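Side-chain contacts in flagellar hook-associated protein (Burkholderia pseudomallei, PDB 4UT1), which probably serves as a structural component of the bacterial flagellum, forming the junction between the hook and the filament: residues T118-G123 against S335-G340; G308-S313 against G595-Y600; A315-A320 against D362-T367; N319-L324 against A574-Q579; T368-L373 against P426-L431. All blocks are in the same frame, centred on the assembly; numbering follows the deposited sequence.

Contact 1: T118-G123 against S335-G340. With EDO (1,2-ethanediol), chain C.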
# COMPACT_ATOMS: atom_id res chain seq x y z
N THR A 118 14.45 7.88 -7.80
CA THR A 118 15.91 8.01 -7.80
C THR A 118 16.36 9.45 -8.05
O THR A 118 17.26 9.96 -7.37
CB THR A 118 16.55 7.10 -8.88
OG1 THR A 118 16.20 5.74 -8.62
CG2 THR A 118 18.07 7.25 -8.88
N ASN A 119 15.73 10.09 -9.03
CA ASN A 119 16.07 11.45 -9.41
C ASN A 119 15.76 12.46 -8.31
O ASN A 119 16.49 13.44 -8.12
CB ASN A 119 15.34 11.84 -10.70
CG ASN A 119 15.96 11.20 -11.93
OD1 ASN A 119 17.06 10.66 -11.86
ND2 ASN A 119 15.27 11.26 -13.07
N TYR A 120 14.69 12.22 -7.56
CA TYR A 120 14.33 13.10 -6.46
C TYR A 120 15.42 13.07 -5.40
O TYR A 120 15.87 14.12 -4.94
CB TYR A 120 13.00 12.71 -5.82
CG TYR A 120 12.70 13.62 -4.65
CD1 TYR A 120 12.26 14.92 -4.86
CD2 TYR A 120 12.88 13.19 -3.33
CE1 TYR A 120 12.01 15.77 -3.79
CE2 TYR A 120 12.62 14.02 -2.27
CZ TYR A 120 12.19 15.31 -2.50
OH TYR A 120 11.93 16.14 -1.45
N PHE A 121 15.85 11.88 -5.01
CA PHE A 121 16.89 11.77 -4.00
C PHE A 121 18.25 12.28 -4.50
O PHE A 121 18.96 12.91 -3.73
CB PHE A 121 16.99 10.32 -3.50
CG PHE A 121 15.81 9.90 -2.65
CD1 PHE A 121 15.47 10.61 -1.51
CD2 PHE A 121 15.04 8.80 -3.00
CE1 PHE A 121 14.38 10.23 -0.73
CE2 PHE A 121 13.95 8.41 -2.23
CZ PHE A 121 13.63 9.13 -1.09
N THR A 122 18.60 12.08 -5.77
CA THR A 122 19.89 12.62 -6.21
C THR A 122 19.82 14.15 -6.30
O THR A 122 20.82 14.84 -6.09
CB THR A 122 20.37 12.01 -7.54
OG1 THR A 122 19.50 12.39 -8.62
CG2 THR A 122 20.42 10.49 -7.44
N GLY A 123 18.64 14.68 -6.57
CA GLY A 123 18.44 16.11 -6.54
C GLY A 123 18.79 16.71 -5.18
O GLY A 123 19.33 17.81 -5.10
N SER A 335 6.65 19.10 6.64
CA SER A 335 6.40 18.11 5.61
C SER A 335 6.73 18.64 4.22
O SER A 335 6.52 19.81 3.94
CB SER A 335 4.94 17.65 5.66
OG SER A 335 4.75 16.88 6.84
N LEU A 336 7.25 17.77 3.36
CA LEU A 336 7.43 18.08 1.93
C LEU A 336 6.35 17.40 1.07
O LEU A 336 6.09 17.82 -0.04
CB LEU A 336 8.83 17.66 1.46
CG LEU A 336 9.98 18.39 2.16
CD1 LEU A 336 11.31 17.93 1.61
CD2 LEU A 336 9.83 19.90 2.01
N PHE A 337 5.73 16.35 1.61
CA PHE A 337 4.70 15.62 0.88
C PHE A 337 3.50 15.30 1.76
O PHE A 337 3.61 15.24 2.98
CB PHE A 337 5.28 14.33 0.29
CG PHE A 337 6.34 14.57 -0.73
CD1 PHE A 337 6.00 14.80 -2.04
CD2 PHE A 337 7.68 14.62 -0.36
CE1 PHE A 337 6.97 15.07 -2.98
CE2 PHE A 337 8.66 14.87 -1.31
CZ PHE A 337 8.30 15.08 -2.63
N ALA A 338 2.34 15.09 1.13
CA ALA A 338 1.14 14.71 1.85
C ALA A 338 0.36 13.64 1.07
O ALA A 338 0.44 13.58 -0.16
CB ALA A 338 0.26 15.94 2.11
N VAL A 339 -0.36 12.80 1.79
CA VAL A 339 -1.25 11.81 1.18
C VAL A 339 -2.55 11.73 1.98
O VAL A 339 -2.58 12.08 3.16
CB VAL A 339 -0.60 10.41 1.13
CG1 VAL A 339 0.72 10.45 0.40
CG2 VAL A 339 -0.42 9.86 2.54
N GLY A 340 -3.62 11.25 1.35
CA GLY A 340 -4.88 11.08 2.04
C GLY A 340 -4.83 9.90 3.00
O GLY A 340 -3.91 9.08 2.93
C1 EDO C . 12.76 15.12 -13.57
O1 EDO C . 12.46 16.37 -12.93
C2 EDO C . 13.29 14.13 -12.53
O2 EDO C . 12.49 12.94 -12.48
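Y120 of helical segment T118-G123 reaches across to F337 and L336, and the residues before it keep to their own side. T118 comes first and spends its OG1 on the carbonyl of A114, one turn earlier, so its hydroxyl is satisfied within its own helix. N119 faces outward, as suits an amide; its ND2 gives a weak hydrogen bond of 3.3 Å to O2 of a 1,2-ethanediol that probably came from the crystallisation liquor. Y120 then turns inward. With CG anti to the backbone N (chi1 178°), the ring is carried out from the helix to meet F337 in an offset edge-to-face pair: the phenylalanine edge is directed at the tyrosine face, the centroids lie 5.5 Å apart and the planes stand at 76°. The nearest ring carbons are Y120 CZ and F337 CE2, at 3.8 Å. The phenol oxygen reaches a little farther, lying 3.5 Å from F337 CE2 near the plane of that ring, while Y120 OH is 3.6 Å from L336 CD1. F314 of helix 287-322 meets both Y120 and F337 edge-to-face, and F434 packs on F337. Together these rings form a buried aromatic cluster, which joins helix 113-129 to the small antiparallel sheet of strands 337-338 and 435-436.

Contact 2: G308-S313 against G595-Y600. With EDO (1,2-ethanediol), chain P.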
# COMPACT_ATOMS: atom_id res chain seq x y z
N GLY A 308 0.54 2.22 -4.11
CA GLY A 308 0.13 3.16 -3.09
C GLY A 308 1.03 3.09 -1.87
O GLY A 308 1.35 4.12 -1.23
N ALA A 309 1.45 1.88 -1.53
CA ALA A 309 2.32 1.68 -0.38
C ALA A 309 3.67 2.37 -0.58
O ALA A 309 4.22 2.93 0.36
CB ALA A 309 2.53 0.18 -0.11
N LEU A 310 4.18 2.35 -1.81
CA LEU A 310 5.43 3.06 -2.10
C LEU A 310 5.29 4.56 -1.87
O LEU A 310 6.16 5.19 -1.27
CB LEU A 310 5.89 2.80 -3.54
CG LEU A 310 6.16 1.34 -3.91
CD1 LEU A 310 6.85 1.29 -5.27
CD2 LEU A 310 6.98 0.63 -2.83
N ALA A 311 4.19 5.14 -2.37
CA ALA A 311 3.90 6.56 -2.16
C ALA A 311 3.89 6.92 -0.67
O ALA A 311 4.48 7.93 -0.26
CB ALA A 311 2.57 6.93 -2.82
N VAL A 312 3.21 6.11 0.13
CA VAL A 312 3.10 6.37 1.55
C VAL A 312 4.47 6.28 2.20
O VAL A 312 4.85 7.16 2.95
CB VAL A 312 2.14 5.39 2.25
CG1 VAL A 312 2.25 5.54 3.77
CG2 VAL A 312 0.70 5.63 1.80
N SER A 313 5.21 5.22 1.91
CA SER A 313 6.52 5.06 2.53
C SER A 313 7.45 6.20 2.12
O SER A 313 8.18 6.72 2.95
CB SER A 313 7.14 3.71 2.15
OG SER A 313 8.37 3.55 2.82
N GLY A 595 13.48 -0.96 -5.28
CA GLY A 595 13.45 -2.41 -5.26
C GLY A 595 12.02 -2.90 -5.13
O GLY A 595 11.63 -3.87 -5.78
N ALA A 596 11.24 -2.23 -4.29
CA ALA A 596 9.83 -2.59 -4.12
C ALA A 596 9.05 -2.26 -5.38
O ALA A 596 8.17 -3.02 -5.79
CB ALA A 596 9.24 -1.86 -2.92
N TYR A 597 9.36 -1.14 -6.02
CA TYR A 597 8.75 -0.80 -7.31
C TYR A 597 8.99 -1.89 -8.36
O TYR A 597 8.09 -2.22 -9.14
CB TYR A 597 9.29 0.52 -7.85
CG TYR A 597 8.58 0.98 -9.11
CD1 TYR A 597 7.33 1.59 -9.04
CD2 TYR A 597 9.14 0.78 -10.37
CE1 TYR A 597 6.67 2.00 -10.17
CE2 TYR A 597 8.48 1.20 -11.51
CZ TYR A 597 7.25 1.81 -11.40
OH TYR A 597 6.58 2.22 -12.53
N ALA A 598 10.20 -2.42 -8.40
CA ALA A 598 10.53 -3.46 -9.37
C ALA A 598 9.70 -4.73 -9.12
O ALA A 598 9.27 -5.40 -10.06
CB ALA A 598 12.01 -3.78 -9.35
N GLY A 599 9.49 -5.07 -7.86
CA GLY A 599 8.66 -6.21 -7.51
C GLY A 599 7.21 -6.01 -7.93
O GLY A 599 6.57 -6.93 -8.44
N TYR A 600 6.71 -4.80 -7.74
CA TYR A 600 5.33 -4.47 -8.09
C TYR A 600 5.13 -4.59 -9.60
O TYR A 600 4.13 -5.15 -10.07
CB TYR A 600 4.99 -3.06 -7.57
CG TYR A 600 4.20 -2.18 -8.50
CD1 TYR A 600 2.81 -2.22 -8.50
CD2 TYR A 600 4.83 -1.30 -9.37
CE1 TYR A 600 2.08 -1.43 -9.35
CE2 TYR A 600 4.11 -0.50 -10.22
CZ TYR A 600 2.73 -0.57 -10.21
OH TYR A 600 2.00 0.23 -11.05
C1 EDO P . 3.74 3.63 -14.36
O1 EDO P . 4.85 4.40 -13.88
C2 EDO P . 2.86 3.16 -13.20
O2 EDO P . 3.55 2.21 -12.35
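L310 supplies the whole of the apolar contact from its helix, straddling A596 and Y597 with its two methyl branches. CD2 presses on A596 CB at 3.4 Å, tighter than usual for two carbons, and the small alanine probably allows this close approach. CD1, the other branch, lies 3.5 Å from Y597 CA, and also meets the tyrosine CB at 3.6 Å and the ring at its edge, near the ring plane. A chi1 of -59° aims the leucine CG at the other helix, and chi2 of -170° sets CD1 over Y597 and CD2 over A596.

The polar interactions lie at the far ends of the tyrosines. Y597 CG is anti to the backbone N (chi1 -174°), which carries the phenol toward a 1,2-ethanediol, probably a crystallisation additive; Y597 OH is 3.0 Å from its O2, and Y600 OH is 2.8 Å from the same oxygen. Both are hydrogen bonds in which either partner could donate, and the diol oxygen lies at the edge of each ring. Y600 OH has a protein partner as well, the hydroxyl of Y158.

This is helix-helix packing of 287-322 against 593-630. Helix 113-129 adds I113 and A114 beside Y597, Y600 also leans on A303, Q306 and L307, and A311 and V312 turn to L431 and A430 of the short helix 430-433.

Contact 3: A315-A320 against D362-T367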
# COMPACT_ATOMS: atom_id res chain seq x y z
N ALA A 315 6.66 9.37 1.09
CA ALA A 315 6.23 10.59 1.77
C ALA A 315 6.59 10.56 3.26
O ALA A 315 7.11 11.54 3.78
CB ALA A 315 4.73 10.79 1.58
N SER A 316 6.33 9.44 3.92
CA SER A 316 6.57 9.34 5.35
C SER A 316 8.05 9.49 5.67
O SER A 316 8.42 10.21 6.59
CB SER A 316 6.04 8.01 5.89
OG SER A 316 4.62 7.98 5.85
N GLN A 317 8.89 8.79 4.92
CA GLN A 317 10.34 8.88 5.12
C GLN A 317 10.90 10.27 4.88
O GLN A 317 11.77 10.73 5.62
CB GLN A 317 11.07 7.91 4.21
CG GLN A 317 10.97 6.47 4.63
CD GLN A 317 11.78 5.58 3.72
OE1 GLN A 317 12.99 5.48 3.87
NE2 GLN A 317 11.11 4.97 2.76
N VAL A 318 10.45 10.91 3.82
CA VAL A 318 10.98 12.22 3.46
C VAL A 318 10.52 13.23 4.50
O VAL A 318 11.31 14.02 5.01
CB VAL A 318 10.54 12.63 2.02
CG1 VAL A 318 10.74 14.11 1.79
CG2 VAL A 318 11.31 11.80 1.00
N ASN A 319 9.24 13.15 4.86
CA ASN A 319 8.68 14.04 5.87
C ASN A 319 9.41 13.90 7.20
O ASN A 319 9.71 14.89 7.85
CB ASN A 319 7.18 13.78 6.08
CG ASN A 319 6.35 14.26 4.91
OD1 ASN A 319 6.83 15.02 4.08
ND2 ASN A 319 5.09 13.81 4.83
N ALA A 320 9.71 12.66 7.59
CA ALA A 320 10.34 12.40 8.89
C ALA A 320 11.76 12.94 8.91
O ALA A 320 12.21 13.50 9.93
CB ALA A 320 10.34 10.90 9.20
N ASP A 362 3.63 2.52 11.67
CA ASP A 362 4.81 3.20 11.15
C ASP A 362 4.55 3.53 9.69
O ASP A 362 4.62 2.65 8.86
CB ASP A 362 6.05 2.31 11.28
CG ASP A 362 7.33 3.00 10.83
OD1 ASP A 362 7.26 4.09 10.23
OD2 ASP A 362 8.41 2.43 11.08
N GLY A 363 4.28 4.81 9.40
CA GLY A 363 4.04 5.24 8.02
C GLY A 363 5.18 4.96 7.06
O GLY A 363 4.98 4.94 5.84
N THR A 364 6.39 4.78 7.57
CA THR A 364 7.50 4.49 6.65
C THR A 364 7.50 3.02 6.27
O THR A 364 8.14 2.62 5.30
CB THR A 364 8.89 4.84 7.26
OG1 THR A 364 9.15 3.98 8.37
CG2 THR A 364 8.95 6.31 7.69
N GLN A 365 6.78 2.21 7.04
CA GLN A 365 6.60 0.80 6.70
C GLN A 365 5.12 0.46 6.64
O GLN A 365 4.58 -0.23 7.51
CB GLN A 365 7.31 -0.10 7.71
CG GLN A 365 8.79 0.23 7.88
CD GLN A 365 9.44 -0.58 8.98
OE1 GLN A 365 9.96 -1.67 8.74
NE2 GLN A 365 9.39 -0.07 10.20
N PRO A 366 4.43 0.93 5.59
CA PRO A 366 2.99 0.70 5.46
C PRO A 366 2.68 -0.72 5.03
O PRO A 366 3.57 -1.46 4.60
CB PRO A 366 2.59 1.70 4.37
CG PRO A 366 3.80 1.81 3.53
CD PRO A 366 4.99 1.68 4.45
N THR A 367 1.42 -1.10 5.16
CA THR A 367 0.93 -2.34 4.60
C THR A 367 0.90 -2.24 3.09
O THR A 367 0.99 -1.13 2.55
CB THR A 367 -0.48 -2.67 5.12
OG1 THR A 367 -1.32 -1.52 4.91
CG2 THR A 367 -0.42 -2.98 6.61
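S316 and Q317 of helix 287-322 rest on G363 and T364, a contact in which the type I turn D362-Q365, lying between strands 356-360 and 371-375, packs on the side of a long helix. S316 CB is 3.2 Å from G363 O; glycine, with no side chain to run into S316 OG, lets the backbone come this close. The serine hydroxyl is engaged within the helix, hydrogen-bonded to V312 O. Beside it, Q317 CG meets T364 CG2 at 3.7 Å, the two side chains crossing at about a right angle. One turn before Q317, S313 OG is hydrogen-bonded to T364 O, a polar tie between helix and turn.

At chi1 66°, T364 sends OG1 to D362 and its methyl to the helix. D362 OD1 accepts from T364 OG1 at 2.7 Å and from T364 N at 2.9 Å, both from the same face of the carboxylate; the latter bond makes an Asx turn. Q365 NE2 binds D362 OD2 at 2.8 Å, nearly straight at 164°.

These three bonds to one aspartate brace the turn from within, independently of the helix, and the carboxylate is likely to stay ionised, while the surface facing Q317 CG is mostly carbon.

Contact 4: N319-L324 against A574-Q579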
# COMPACT_ATOMS: atom_id res chain seq x y z
N ASN A 319 9.24 13.15 4.86
CA ASN A 319 8.68 14.04 5.87
C ASN A 319 9.41 13.90 7.20
O ASN A 319 9.71 14.89 7.85
CB ASN A 319 7.18 13.78 6.08
CG ASN A 319 6.35 14.26 4.91
OD1 ASN A 319 6.83 15.02 4.08
ND2 ASN A 319 5.09 13.81 4.83
N ALA A 320 9.71 12.66 7.59
CA ALA A 320 10.34 12.40 8.89
C ALA A 320 11.76 12.94 8.91
O ALA A 320 12.21 13.50 9.93
CB ALA A 320 10.34 10.90 9.20
N GLN A 321 12.47 12.77 7.80
CA GLN A 321 13.85 13.24 7.71
C GLN A 321 13.91 14.76 7.58
O GLN A 321 14.80 15.39 8.13
CB GLN A 321 14.59 12.58 6.53
CG GLN A 321 16.12 12.75 6.57
CD GLN A 321 16.75 12.18 7.84
OE1 GLN A 321 16.49 11.04 8.21
NE2 GLN A 321 17.57 12.99 8.52
N ASN A 322 12.98 15.36 6.85
CA ASN A 322 12.98 16.82 6.76
C ASN A 322 12.74 17.48 8.13
O ASN A 322 13.35 18.52 8.45
CB ASN A 322 11.96 17.30 5.73
CG ASN A 322 12.33 18.65 5.17
OD1 ASN A 322 13.43 18.83 4.62
ND2 ASN A 322 11.43 19.62 5.30
N ALA A 323 11.90 16.84 8.95
CA ALA A 323 11.59 17.29 10.29
C ALA A 323 12.81 17.21 11.22
O ALA A 323 12.76 17.73 12.33
CB ALA A 323 10.43 16.47 10.88
N LEU A 324 13.87 16.55 10.77
CA LEU A 324 15.13 16.49 11.55
C LEU A 324 16.14 17.56 11.12
O LEU A 324 17.23 17.63 11.67
CB LEU A 324 15.79 15.11 11.42
CG LEU A 324 15.01 13.93 12.01
CD1 LEU A 324 15.76 12.62 11.82
CD2 LEU A 324 14.72 14.19 13.48
N ALA A 574 20.25 17.46 4.15
CA ALA A 574 19.97 17.20 2.75
C ALA A 574 20.70 15.93 2.35
O ALA A 574 20.16 15.10 1.62
CB ALA A 574 20.39 18.38 1.87
N LEU A 575 21.93 15.76 2.84
CA LEU A 575 22.68 14.54 2.58
C LEU A 575 21.92 13.33 3.12
O LEU A 575 21.80 12.30 2.44
CB LEU A 575 24.09 14.60 3.20
CG LEU A 575 24.94 13.33 3.00
CD1 LEU A 575 25.15 13.09 1.53
CD2 LEU A 575 26.29 13.42 3.71
N ALA A 576 21.39 13.45 4.33
CA ALA A 576 20.61 12.38 4.94
C ALA A 576 19.34 12.10 4.13
O ALA A 576 18.98 10.94 3.87
CB ALA A 576 20.27 12.72 6.39
N LEU A 577 18.66 13.17 3.71
CA LEU A 577 17.48 13.02 2.85
C LEU A 577 17.81 12.21 1.60
O LEU A 577 17.08 11.28 1.26
CB LEU A 577 16.91 14.38 2.45
CG LEU A 577 16.07 15.11 3.49
CD1 LEU A 577 16.07 16.60 3.20
CD2 LEU A 577 14.63 14.54 3.50
N SER A 578 18.91 12.58 0.94
CA SER A 578 19.32 11.94 -0.31
C SER A 578 19.62 10.45 -0.13
O SER A 578 19.39 9.65 -1.03
CB SER A 578 20.55 12.64 -0.92
OG SER A 578 21.74 12.27 -0.22
N GLN A 579 20.14 10.08 1.04
CA GLN A 579 20.48 8.68 1.28
C GLN A 579 19.27 7.80 1.63
O GLN A 579 19.39 6.58 1.72
CB GLN A 579 21.53 8.60 2.39
CG GLN A 579 22.90 9.17 1.97
CD GLN A 579 23.84 9.33 3.16
OE1 GLN A 579 23.41 9.29 4.32
NE2 GLN A 579 25.13 9.51 2.88
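Q321 and N322 meet A576 and L577 where the end of helix 287-322 packs against the short helix 572-579, a partly buried helix-helix contact. L577 pushes its CD2 into the surface between the two polar residues, 3.6 Å from Q321 CB and 3.8 Å from N322 N, while its CD1 lies 3.7 Å from N322 OD1. Leucine and glutamine slide past each other in opposite directions, so the leucine packs along CB and CG of the glutamine. The glutamine chain bends at chi2 (59°), and this fold turns the amide over A576, whose CB is 3.4 Å from Q321 NE2. The small methyl lets the amide lie this close, a plain van der Waals contact.

A second shell holds the polar ends. Q321 NE2 is hydrogen-bonded to N573 OD1, in the first turn of the same helix 572-579. N322 is gripped at both amide atoms: ND2 gives to G334 O and A443 O, and OD1 accepts from A445 N, pinning the helix end to nearby loops. Farther out L577 touches L124 of helix 113-129. On the far side of helix 572-579, S578 OG donates to L575 O at 2.7 Å, tilted 24° from the carbonyl plane, and Q579 N reaches that oxygen from the same face.

Contact 5: T368-L373 against P426-L431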
# COMPACT_ATOMS: atom_id res chain seq x y z
N THR A 368 0.78 -3.38 2.41
CA THR A 368 0.82 -3.41 0.95
C THR A 368 -0.38 -4.10 0.31
O THR A 368 -0.41 -4.26 -0.92
CB THR A 368 2.08 -4.12 0.44
OG1 THR A 368 2.12 -5.45 0.97
CG2 THR A 368 3.34 -3.36 0.86
N SER A 369 -1.34 -4.54 1.12
CA SER A 369 -2.55 -5.21 0.60
C SER A 369 -3.86 -4.51 1.00
O SER A 369 -3.85 -3.37 1.46
CB SER A 369 -2.60 -6.68 1.08
OG SER A 369 -3.60 -7.40 0.35
N ASP A 370 -4.98 -5.20 0.77
CA ASP A 370 -6.31 -4.72 1.17
C ASP A 370 -6.85 -5.67 2.22
O ASP A 370 -6.59 -6.87 2.16
CB ASP A 370 -7.33 -4.69 0.02
CG ASP A 370 -6.94 -3.77 -1.14
OD1 ASP A 370 -6.24 -2.76 -0.93
OD2 ASP A 370 -7.39 -4.07 -2.27
N TYR A 371 -7.64 -5.15 3.16
CA TYR A 371 -8.08 -5.99 4.28
C TYR A 371 -9.56 -5.86 4.61
O TYR A 371 -10.22 -4.89 4.23
CB TYR A 371 -7.26 -5.67 5.53
CG TYR A 371 -5.79 -5.63 5.22
CD1 TYR A 371 -5.02 -6.79 5.22
CD2 TYR A 371 -5.18 -4.43 4.86
CE1 TYR A 371 -3.67 -6.74 4.88
CE2 TYR A 371 -3.84 -4.38 4.52
CZ TYR A 371 -3.09 -5.54 4.52
OH TYR A 371 -1.76 -5.47 4.18
N ALA A 372 -10.07 -6.84 5.34
CA ALA A 372 -11.36 -6.68 5.99
C ALA A 372 -11.14 -6.96 7.47
O ALA A 372 -10.46 -7.92 7.81
CB ALA A 372 -12.40 -7.63 5.40
N LEU A 373 -11.65 -6.07 8.32
CA LEU A 373 -11.73 -6.31 9.77
C LEU A 373 -13.13 -6.79 10.14
O LEU A 373 -14.12 -6.06 9.95
CB LEU A 373 -11.39 -5.06 10.57
CG LEU A 373 -11.28 -5.33 12.07
CD1 LEU A 373 -9.91 -5.83 12.38
CD2 LEU A 373 -11.60 -4.07 12.84
N PRO A 426 -5.66 0.63 3.25
CA PRO A 426 -4.72 1.59 3.82
C PRO A 426 -3.94 2.38 2.78
O PRO A 426 -3.55 3.51 3.09
CB PRO A 426 -3.77 0.71 4.64
CG PRO A 426 -4.57 -0.57 4.90
CD PRO A 426 -5.32 -0.76 3.62
N THR A 427 -3.71 1.83 1.58
CA THR A 427 -2.81 2.48 0.62
C THR A 427 -3.36 2.69 -0.79
O THR A 427 -2.73 3.38 -1.59
CB THR A 427 -1.50 1.69 0.46
OG1 THR A 427 -1.79 0.36 -0.01
CG2 THR A 427 -0.74 1.62 1.79
N ARG A 428 -4.51 2.10 -1.11
CA ARG A 428 -5.03 2.25 -2.48
C ARG A 428 -5.17 3.72 -2.86
O ARG A 428 -4.79 4.11 -3.97
CB ARG A 428 -6.39 1.56 -2.64
CG ARG A 428 -6.88 1.62 -4.08
CD ARG A 428 -8.27 1.04 -4.29
NE ARG A 428 -8.33 -0.39 -4.00
CZ ARG A 428 -9.45 -1.10 -4.01
NH1 ARG A 428 -10.61 -0.51 -4.31
NH2 ARG A 428 -9.42 -2.40 -3.73
N GLY A 429 -5.74 4.51 -1.95
CA GLY A 429 -6.01 5.92 -2.20
C GLY A 429 -4.85 6.89 -2.05
O GLY A 429 -5.02 8.10 -2.27
N ALA A 430 -3.68 6.39 -1.69
CA ALA A 430 -2.54 7.26 -1.46
C ALA A 430 -2.13 8.00 -2.73
O ALA A 430 -1.61 9.12 -2.66
CB ALA A 430 -1.37 6.46 -0.91
N LEU A 431 -2.36 7.37 -3.87
CA LEU A 431 -1.95 7.96 -5.15
C LEU A 431 -2.78 9.18 -5.52
O LEU A 431 -2.24 10.16 -6.02
CB LEU A 431 -2.06 6.92 -6.27
CG LEU A 431 -1.28 5.62 -6.12
CD1 LEU A 431 -1.48 4.72 -7.34
CD2 LEU A 431 0.21 5.92 -5.86
O HOH W 1 -2.11 -1.55 2.35
O HOH W 2 -4.81 -0.68 0.10
O HOH W 3 -5.91 -1.64 -3.64
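D370 and R428 carry the direct polar bond of this buried contact, and three waters complete it. R428 NH2 donates to D370 OD2 at 3.0 Å with an N-H...O angle of 150°, a salt bridge in which the nitrogen approaches from above the carboxylate plane; the two flat groups are turned 67° apart. The arginine chain runs extended and then bends at chi3 (-64°), bringing its end across the aspartate. R428 NH1 has a stronger partner in D256, so the guanidinium bridges D370 and D256, with D301 and E259 at longer, weak range.

The rest passes through water. Water 3 accepts from R428 NE at 2.7 Å, lying in the guanidinium plane, and sits 3.0 Å from D370 OD1. Water 2 gives D370 OD1 a bond of 2.7 Å and receives the backbone N-H of T427, at 3.1 Å. Water 1 donates to S369 O at 2.7 Å and also to T427 OG1, whose hydroxyl is further bonded to A305 O. An aspartate suits this place because its two oxygens can meet both the charge and the waters. The S369 N-H is taken by Y371 OH, at 3.2 Å.

One apolar contact accompanies this network: P426 CD packs at 3.9 Å against Y371 CD2, at the edge of the ring.

Strand 371-375 lies between 421-425 and 380-384 in its antiparallel sheet. The chain leaves 421-425 through P426 and R428 to helix 430-433, while helix 287-322 covers D370 with D301 and A305 and touches R428 with Q304.

How the contacts relate
From the N terminus, helix 113-129 opens contact 1, which closes at strand 337-338 after helix 287-322 has run past. That helix starts contacts 2, 3 and 4, so all three cross contact 1. Contact 2 closes the longest of these loops, at helix 593-630, and holds the others inside it. Contact 4 closes at helix 572-579, and contact 3, from an overlapping part of the helix, closes early at segment 362-367. Contact 5 follows contact 3 in series and is nested within contacts 2 and 4. Helix 287-322 thus joins the helical bundle to the sheet that includes strands 371-375 and 421-425; contacts 3 and 5 meet where T367 packs on P426.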